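Local coordinates for protein Sqt1 (Chaetomium thermophilum, PDB 4ZOY) that probably serves as a dedicated chaperone that captures a newly made ribosomal protein while it is still being translated, using a WD40-repeat beta-propeller, at residues 351-356 against 361-366; 253-258 against 262-267; 394-397 against 403-406. All coordinates share one frame; numbering follows the deposited sequence.

Interaction 1 (351-356 against 361-366)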
loop_
_atom_site.group_PDB
_atom_site.type_symbol
_atom_site.label_atom_id
_atom_site.label_comp_id
_atom_site.label_asym_id
_atom_site.label_seq_id
_atom_site.Cartn_x
_atom_site.Cartn_y
_atom_site.Cartn_z
ATOM N N SER A 351 13.495 -0.566 -11.985
ATOM C CA SER A 351 12.664 -1.028 -13.089
ATOM C C SER A 351 11.262 -1.416 -12.645
ATOM O O SER A 351 11.020 -1.711 -11.477
ATOM C CB SER A 351 13.297 -2.234 -13.785
ATOM O OG SER A 351 13.274 -3.376 -12.937
ATOM N N ILE A 352 10.361 -1.410 -13.613
ATOM C CA ILE A 352 9.038 -1.975 -13.446
ATOM C C ILE A 352 8.944 -3.102 -14.451
ATOM O O ILE A 352 9.409 -2.964 -15.579
ATOM C CB ILE A 352 7.933 -0.935 -13.687
ATOM C CG1 ILE A 352 8.039 0.194 -12.650
ATOM C CG2 ILE A 352 6.539 -1.596 -13.693
ATOM C CD1 ILE A 352 7.164 1.387 -12.970
ATOM N N ALA A 353 8.360 -4.224 -14.043
ATOM C CA ALA A 353 8.102 -5.323 -14.958
ATOM C C ALA A 353 6.612 -5.637 -14.980
ATOM O O ALA A 353 5.928 -5.539 -13.963
ATOM C CB ALA A 353 8.919 -6.543 -14.564
ATOM N N VAL A 354 6.111 -5.968 -16.160
ATOM C CA VAL A 354 4.694 -6.218 -16.369
ATOM C C VAL A 354 4.540 -7.625 -16.913
ATOM O O VAL A 354 5.187 -7.985 -17.901
ATOM C CB VAL A 354 4.079 -5.197 -17.339
ATOM C CG1 VAL A 354 2.570 -5.417 -17.502
ATOM C CG2 VAL A 354 4.363 -3.780 -16.856
ATOM N N PHE A 355 3.687 -8.412 -16.264
ATOM C CA PHE A 355 3.478 -9.813 -16.646
ATOM C C PHE A 355 2.024 -10.065 -17.047
ATOM O O PHE A 355 1.100 -9.485 -16.463
ATOM C CB PHE A 355 3.856 -10.732 -15.485
ATOM C CG PHE A 355 5.252 -10.526 -14.981
ATOM C CD1 PHE A 355 6.308 -11.207 -15.563
ATOM C CD2 PHE A 355 5.514 -9.655 -13.924
ATOM C CE1 PHE A 355 7.602 -11.033 -15.109
ATOM C CE2 PHE A 355 6.814 -9.463 -13.469
ATOM C CZ PHE A 355 7.862 -10.157 -14.058
ATOM N N ASP A 356 1.824 -10.949 -18.020
ATOM C CA ASP A 356 0.486 -11.311 -18.498
ATOM C C ASP A 356 -0.099 -12.477 -17.696
ATOM O O ASP A 356 0.325 -13.627 -17.836
ATOM C CB ASP A 356 0.549 -11.653 -19.987
ATOM C CG ASP A 356 0.448 -10.420 -20.888
ATOM O OD1 ASP A 356 0.387 -9.280 -20.368
ATOM O OD2 ASP A 356 0.418 -10.599 -22.124
ATOM N N PHE A 361 2.021 -15.805 -16.815
ATOM C CA PHE A 361 2.832 -14.692 -16.338
ATOM C C PHE A 361 4.037 -14.458 -17.250
ATOM O O PHE A 361 5.133 -14.078 -16.798
ATOM C CB PHE A 361 3.226 -14.918 -14.880
ATOM C CG PHE A 361 2.056 -14.802 -13.943
ATOM C CD1 PHE A 361 1.177 -15.860 -13.781
ATOM C CD2 PHE A 361 1.809 -13.615 -13.263
ATOM C CE1 PHE A 361 0.066 -15.743 -12.946
ATOM C CE2 PHE A 361 0.710 -13.489 -12.431
ATOM C CZ PHE A 361 -0.164 -14.553 -12.274
ATOM N N ALA A 362 3.808 -14.647 -18.549
ATOM C CA ALA A 362 4.794 -14.253 -19.552
ATOM C C ALA A 362 5.119 -12.777 -19.405
ATOM O O ALA A 362 4.276 -11.974 -18.996
ATOM C CB ALA A 362 4.284 -14.530 -20.958
ATOM N N LEU A 363 6.345 -12.414 -19.743
ATOM C CA LEU A 363 6.760 -11.023 -19.652
ATOM C C LEU A 363 6.151 -10.192 -20.766
ATOM O O LEU A 363 6.300 -10.507 -21.955
ATOM C CB LEU A 363 8.282 -10.923 -19.698
ATOM C CG LEU A 363 8.897 -9.526 -19.612
ATOM C CD1 LEU A 363 8.551 -8.896 -18.275
ATOM C CD2 LEU A 363 10.401 -9.674 -19.746
ATOM N N ARG A 364 5.422 -9.149 -20.380
ATOM C CA ARG A 364 4.837 -8.225 -21.339
ATOM C C ARG A 364 5.804 -7.086 -21.636
ATOM O O ARG A 364 5.991 -6.695 -22.778
ATOM C CB ARG A 364 3.516 -7.668 -20.803
ATOM C CG ARG A 364 2.672 -6.981 -21.853
ATOM C CD ARG A 364 1.452 -6.311 -21.224
ATOM N NE ARG A 364 0.590 -5.715 -22.239
ATOM C CZ ARG A 364 -0.502 -6.296 -22.722
ATOM N NH1 ARG A 364 -0.881 -7.487 -22.274
ATOM N NH2 ARG A 364 -1.222 -5.684 -23.650
ATOM N N ARG A 365 6.411 -6.556 -20.591
ATOM C CA ARG A 365 7.327 -5.440 -20.745
ATOM C C ARG A 365 8.223 -5.314 -19.531
ATOM O O ARG A 365 7.776 -5.447 -18.391
ATOM C CB ARG A 365 6.558 -4.134 -20.963
ATOM C CG ARG A 365 7.438 -2.976 -21.422
ATOM C CD ARG A 365 6.612 -1.898 -22.104
ATOM N NE ARG A 365 7.447 -0.994 -22.890
ATOM C CZ ARG A 365 6.971 -0.119 -23.771
ATOM N NH1 ARG A 365 5.661 -0.030 -23.977
ATOM N NH2 ARG A 365 7.805 0.665 -24.446
ATOM N N HIS A 366 9.500 -5.053 -19.783
ATOM C CA HIS A 366 10.457 -4.756 -18.736
ATOM C C HIS A 366 10.864 -3.300 -18.906
ATOM O O HIS A 366 11.624 -2.961 -19.818
ATOM C CB HIS A 366 11.665 -5.691 -18.834
ATOM C CG HIS A 366 12.623 -5.580 -17.687
ATOM N ND1 HIS A 366 13.846 -6.219 -17.688
ATOM C CD2 HIS A 366 12.537 -4.934 -16.498
ATOM C CE1 HIS A 366 14.478 -5.957 -16.558
ATOM N NE2 HIS A 366 13.703 -5.185 -15.814
HETATM O O HOH W 1 15.929 -4.918 -13.937
#

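Interaction 2 (253-258 against 262-267)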
loop_
_atom_site.group_PDB
_atom_site.type_symbol
_atom_site.label_atom_id
_atom_site.label_comp_id
_atom_site.label_asym_id
_atom_site.label_seq_id
_atom_site.Cartn_x
_atom_site.Cartn_y
_atom_site.Cartn_z
ATOM N N PHE A 253 9.068 -8.992 0.609
ATOM C CA PHE A 253 8.887 -7.574 0.910
ATOM C C PHE A 253 7.593 -6.982 0.379
ATOM O O PHE A 253 7.232 -5.855 0.731
ATOM C CB PHE A 253 10.069 -6.780 0.346
ATOM C CG PHE A 253 11.395 -7.226 0.892
ATOM C CD1 PHE A 253 11.712 -6.990 2.219
ATOM C CD2 PHE A 253 12.298 -7.913 0.098
ATOM C CE1 PHE A 253 12.924 -7.419 2.749
ATOM C CE2 PHE A 253 13.512 -8.338 0.619
ATOM C CZ PHE A 253 13.821 -8.091 1.945
ATOM N N SER A 254 6.896 -7.728 -0.474
ATOM C CA SER A 254 5.658 -7.222 -1.072
ATOM C C SER A 254 4.681 -8.360 -1.346
ATOM O O SER A 254 5.075 -9.525 -1.475
ATOM C CB SER A 254 5.956 -6.439 -2.360
ATOM O OG SER A 254 6.670 -7.250 -3.285
ATOM N N VAL A 255 3.399 -8.013 -1.433
ATOM C CA VAL A 255 2.342 -9.000 -1.612
ATOM C C VAL A 255 1.130 -8.313 -2.230
ATOM O O VAL A 255 0.853 -7.147 -1.948
ATOM C CB VAL A 255 1.989 -9.696 -0.263
ATOM C CG1 VAL A 255 1.438 -8.698 0.746
ATOM C CG2 VAL A 255 0.998 -10.841 -0.468
ATOM N N ALA A 256 0.430 -9.042 -3.094
ATOM C CA ALA A 256 -0.770 -8.553 -3.751
ATOM C C ALA A 256 -1.662 -9.743 -4.082
ATOM O O ALA A 256 -1.182 -10.847 -4.365
ATOM C CB ALA A 256 -0.428 -7.758 -5.009
ATOM N N VAL A 257 -2.972 -9.523 -4.025
ATOM C CA VAL A 257 -3.940 -10.560 -4.365
ATOM C C VAL A 257 -4.693 -10.160 -5.638
ATOM O O VAL A 257 -5.009 -8.996 -5.831
ATOM C CB VAL A 257 -4.917 -10.804 -3.192
ATOM C CG1 VAL A 257 -5.944 -11.869 -3.572
ATOM C CG2 VAL A 257 -4.158 -11.238 -1.947
ATOM N N SER A 258 -4.958 -11.125 -6.522
ATOM C CA SER A 258 -5.592 -10.837 -7.811
ATOM C C SER A 258 -7.060 -10.448 -7.645
ATOM O O SER A 258 -7.663 -10.752 -6.615
ATOM C CB SER A 258 -5.460 -12.045 -8.744
ATOM O OG SER A 258 -6.268 -13.119 -8.285
ATOM N N ALA A 262 -8.128 -15.429 -6.864
ATOM C CA ALA A 262 -7.649 -16.769 -7.216
ATOM C C ALA A 262 -6.175 -17.003 -6.912
ATOM O O ALA A 262 -5.758 -18.134 -6.687
ATOM C CB ALA A 262 -7.912 -17.048 -8.700
ATOM N N VAL A 263 -5.371 -15.941 -6.938
ATOM C CA VAL A 263 -3.954 -16.095 -6.629
ATOM C C VAL A 263 -3.427 -14.957 -5.786
ATOM O O VAL A 263 -3.992 -13.861 -5.757
ATOM C CB VAL A 263 -3.060 -16.199 -7.906
ATOM C CG1 VAL A 263 -3.534 -17.331 -8.818
ATOM C CG2 VAL A 263 -3.047 -14.901 -8.670
ATOM N N VAL A 264 -2.319 -15.244 -5.122
ATOM C CA VAL A 264 -1.546 -14.225 -4.437
ATOM C C VAL A 264 -0.151 -14.181 -5.060
ATOM O O VAL A 264 0.422 -15.225 -5.395
ATOM C CB VAL A 264 -1.482 -14.497 -2.906
ATOM C CG1 VAL A 264 -0.891 -15.875 -2.605
ATOM C CG2 VAL A 264 -0.708 -13.402 -2.185
ATOM N N ALA A 265 0.363 -12.963 -5.258
ATOM C CA ALA A 265 1.746 -12.751 -5.697
ATOM C C ALA A 265 2.559 -12.245 -4.530
ATOM O O ALA A 265 2.113 -11.351 -3.807
ATOM C CB ALA A 265 1.803 -11.758 -6.844
ATOM N N VAL A 266 3.750 -12.812 -4.345
ATOM C CA VAL A 266 4.689 -12.301 -3.348
ATOM C C VAL A 266 5.966 -11.893 -4.061
ATOM O O VAL A 266 6.357 -12.493 -5.055
ATOM C CB VAL A 266 5.011 -13.316 -2.221
ATOM C CG1 VAL A 266 3.729 -13.717 -1.504
ATOM C CG2 VAL A 266 5.716 -14.560 -2.767
ATOM N N GLY A 267 6.580 -10.828 -3.572
ATOM C CA GLY A 267 7.778 -10.298 -4.195
ATOM C C GLY A 267 8.858 -10.159 -3.156
ATOM O O GLY A 267 8.598 -9.824 -2.001
#

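Interaction 3 (394-397 against 403-406)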
loop_
_atom_site.group_PDB
_atom_site.type_symbol
_atom_site.label_atom_id
_atom_site.label_comp_id
_atom_site.label_asym_id
_atom_site.label_seq_id
_atom_site.Cartn_x
_atom_site.Cartn_y
_atom_site.Cartn_z
ATOM N N LEU A 394 -3.504 1.815 -16.859
ATOM C CA LEU A 394 -2.743 2.977 -16.417
ATOM C C LEU A 394 -2.168 2.750 -15.019
ATOM O O LEU A 394 -2.901 2.485 -14.061
ATOM C CB LEU A 394 -3.628 4.224 -16.445
ATOM C CG LEU A 394 -3.893 4.788 -17.848
ATOM C CD1 LEU A 394 -4.981 5.845 -17.796
ATOM C CD2 LEU A 394 -2.614 5.350 -18.460
ATOM N N LEU A 395 -0.852 2.870 -14.927
ATOM C CA LEU A 395 -0.109 2.585 -13.702
ATOM C C LEU A 395 0.634 3.822 -13.245
ATOM O O LEU A 395 1.368 4.437 -14.028
ATOM C CB LEU A 395 0.883 1.442 -13.935
ATOM C CG LEU A 395 1.641 0.970 -12.688
ATOM C CD1 LEU A 395 0.786 -0.019 -11.916
ATOM C CD2 LEU A 395 2.979 0.350 -13.069
ATOM N N THR A 396 0.455 4.176 -11.981
ATOM C CA THR A 396 1.229 5.265 -11.378
ATOM C C THR A 396 2.344 4.688 -10.527
ATOM O O THR A 396 2.135 3.720 -9.792
ATOM C CB THR A 396 0.337 6.153 -10.527
ATOM O OG1 THR A 396 -0.767 6.580 -11.321
ATOM C CG2 THR A 396 1.091 7.404 -10.035
ATOM N N SER A 397 3.536 5.274 -10.638
ATOM C CA SER A 397 4.679 4.808 -9.861
ATOM C C SER A 397 5.404 5.979 -9.197
ATOM O O SER A 397 5.348 7.115 -9.687
ATOM C CB SER A 397 5.653 4.024 -10.736
ATOM O OG SER A 397 6.230 4.857 -11.727
ATOM N N VAL A 403 10.665 11.338 -8.421
ATOM C CA VAL A 403 9.695 11.567 -9.488
ATOM C C VAL A 403 8.500 10.622 -9.365
ATOM O O VAL A 403 8.637 9.485 -8.899
ATOM C CB VAL A 403 10.354 11.403 -10.873
ATOM C CG1 VAL A 403 9.405 11.813 -11.981
ATOM C CG2 VAL A 403 11.634 12.254 -10.944
ATOM N N VAL A 404 7.325 11.126 -9.731
ATOM C CA VAL A 404 6.126 10.306 -9.883
ATOM C C VAL A 404 5.855 10.181 -11.371
ATOM O O VAL A 404 5.950 11.158 -12.113
ATOM C CB VAL A 404 4.909 10.924 -9.172
ATOM C CG1 VAL A 404 3.681 10.017 -9.320
ATOM C CG2 VAL A 404 5.223 11.174 -7.714
ATOM N N ARG A 405 5.545 8.972 -11.825
ATOM C CA ARG A 405 5.297 8.759 -13.243
ATOM C C ARG A 405 4.012 7.997 -13.475
ATOM O O ARG A 405 3.526 7.299 -12.591
ATOM C CB ARG A 405 6.475 8.020 -13.891
ATOM C CG ARG A 405 7.746 8.858 -13.954
ATOM C CD ARG A 405 8.839 8.275 -14.834
ATOM N NE ARG A 405 9.899 9.274 -14.974
ATOM C CZ ARG A 405 10.946 9.363 -14.164
ATOM N NH1 ARG A 405 11.117 8.493 -13.180
ATOM N NH2 ARG A 405 11.841 10.334 -14.340
ATOM N N ARG A 406 3.450 8.142 -14.671
ATOM C CA ARG A 406 2.307 7.319 -15.013
ATOM C C ARG A 406 2.565 6.672 -16.355
ATOM O O ARG A 406 3.112 7.298 -17.276
ATOM C CB ARG A 406 1.024 8.109 -15.032
ATOM C CG ARG A 406 -0.150 7.162 -15.263
ATOM C CD ARG A 406 -1.416 7.831 -15.003
ATOM N NE ARG A 406 -1.602 8.177 -13.606
ATOM C CZ ARG A 406 -2.485 9.078 -13.199
ATOM N NH1 ARG A 406 -3.206 9.748 -14.102
ATOM N NH2 ARG A 406 -2.654 9.322 -11.922
#

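Interaction 1 (351-356 against 361-366)
The carboxylate of Asp356 overlaps the aliphatic arm of Arg364, its OD1 lying 3.3 Å from Arg364 CD, and ends in a salt bridge with the same side chain. The contact joins the third and fourth strands of a WD40 propeller blade, an antiparallel hairpin interrupted by a classic beta bulge. Within the salt bridge, Arg364 NH1 meets Asp356 OD1 at 2.9 Å on the syn side, 22° out of the carboxylate plane. OD1 sits in the guanidinium plane; with the two planes 57° apart, the pair is a single bond, not a flat two-pronged one. An extended side chain, with CG anti to the backbone N (chi1 -166°), carries the guanidinium there. Both groups have second partners: Arg359 for Asp356 OD2, and the backbone O of Arg410 for Arg364 NH2.

The bulge places Arg364 and Arg365 together opposite Val354. Val354 O consequently takes two donors, Arg364 N at 2.7 Å and the more distant Arg365 N at 3.3 Å, while Val354 N donates to Arg365 O. On the sheet face that carries Phe355 and Leu363, Leu363 CD1 packs 3.9 Å from Phe355 CE1. From the turn, the Phe361 ring brings CD2 near Phe355 CB. Both rings also press on strands 273-277 and 320-324 of the preceding blade. Farther along, the His366 ring turns its NE2 toward Ser351 OG in a weak hydrogen bond; Ser351 OG is also bonded to Asp349 and Gln327. A water joins the pair, 2.9 Å from His366 NE2 and 3.2 Å from Ser351 OG.

Interaction 2 (253-258 against 262-267)
With CG1 of Val255 and Val264 set between the backbone N and the carbonyl carbon (chi1 63° and 57°), each residue's CG2 lies anti to the backbone N, and the two CG2 methyls meet at a tight 3.5 Å. They belong to a diagonal pair, since Val255 lies directly across from Val266 and Val264 from Val257. Val255 CG2 also approaches Val266 CG1, at 4.1 Å. Ala206 and Val208 of strand 204-209 cover this valine face from the preceding blade.

The strands are the first two of a four-stranded propeller blade, paired antiparallel. Between them Ala256 and Ala265 exchange backbone hydrogen bonds. At one end a classic beta bulge sets Phe253 and Ser254 both opposite Gly267, whose O accepts from Phe253 N (2.8 Å) and Ser254 N (3.1 Å). Ser254 OG rests 3.4 Å from Gly267 CA and is hydrogen-bonded to Ile331 O of the following blade.

Near the turn, Val263 N donates to Ser258 OG at 3.3 Å, while Ser258 N donates to Val263 O. An alanine here would probably leave Val263 N without the OG acceptor and the hairpin end less firmly held. Val263 CG2 lies 3.7 Å from Ser258 CB.

Interaction 3 (394-397 against 403-406)
Arg406 reaches back across the strand pair to Thr396, and its NE donates to Thr396 OG1 at 2.9 Å with an N-H...O angle of 154°. The hydroxyl lies at the edge of the guanidinium, in its plane. A bend at chi3 (-67°) in an otherwise extended chain turns NE onto it. On the same sheet face, Thr396 CG2 meets Val404 CG1 at 3.7 Å. Beneath these side chains, which belong to the second and third strands of their blade, Ser397 and Arg405 form a hydrogen-bonded antiparallel pair: Ser397 N to Arg405 O and Arg405 N to Ser397 O, each 2.8 Å. Val403 CG1 sits over one face of the Arg405 guanidinium, 3.6 Å above the plane.

Ser397 OG is hydrogen-bonded to His371 NE2 and Trp407 NE1, and Arg405 forms salt bridges with Asp401 in the hairpin turn and with Glu444. Asp401, His371, Ser397 and Trp407 are consistent with the Asp-His-Ser-Trp tetrad of WD40 blades. From the next blade, Gln462 OE1 bonds to Thr396 OG1 and Gly466 O accepts from Arg406 NH2. Thr396 OG1 and Gly466 O, both uncharged, take N-H groups of the buried Arg406 guanidinium, and their dipoles probably help to stabilise its positive charge.

In the fold
The three contacts fall on consecutive blades of one propeller, in the chain order interaction 2, interaction 1, interaction 3. Interactions 1 and 3 touch directly: Ile352 CD1 packs 3.8 Å from Ser397 CB, and Ile352 CG2 lies 4.1 Å from Leu395 CD2, a packed seam between neighbouring blades. Their centres are about 16 Å apart. Interaction 2 lies about 15 Å from interaction 1, centre to centre, and stays some 5 Å away at the nearest atoms; strand 273-277 links them, receiving Val263 and Ala265 from its own blade and Phe355 and Phe361 from the next. Between interactions 2 and 3 the nearest atoms are about 10 Å apart, with an intervening blade separating them.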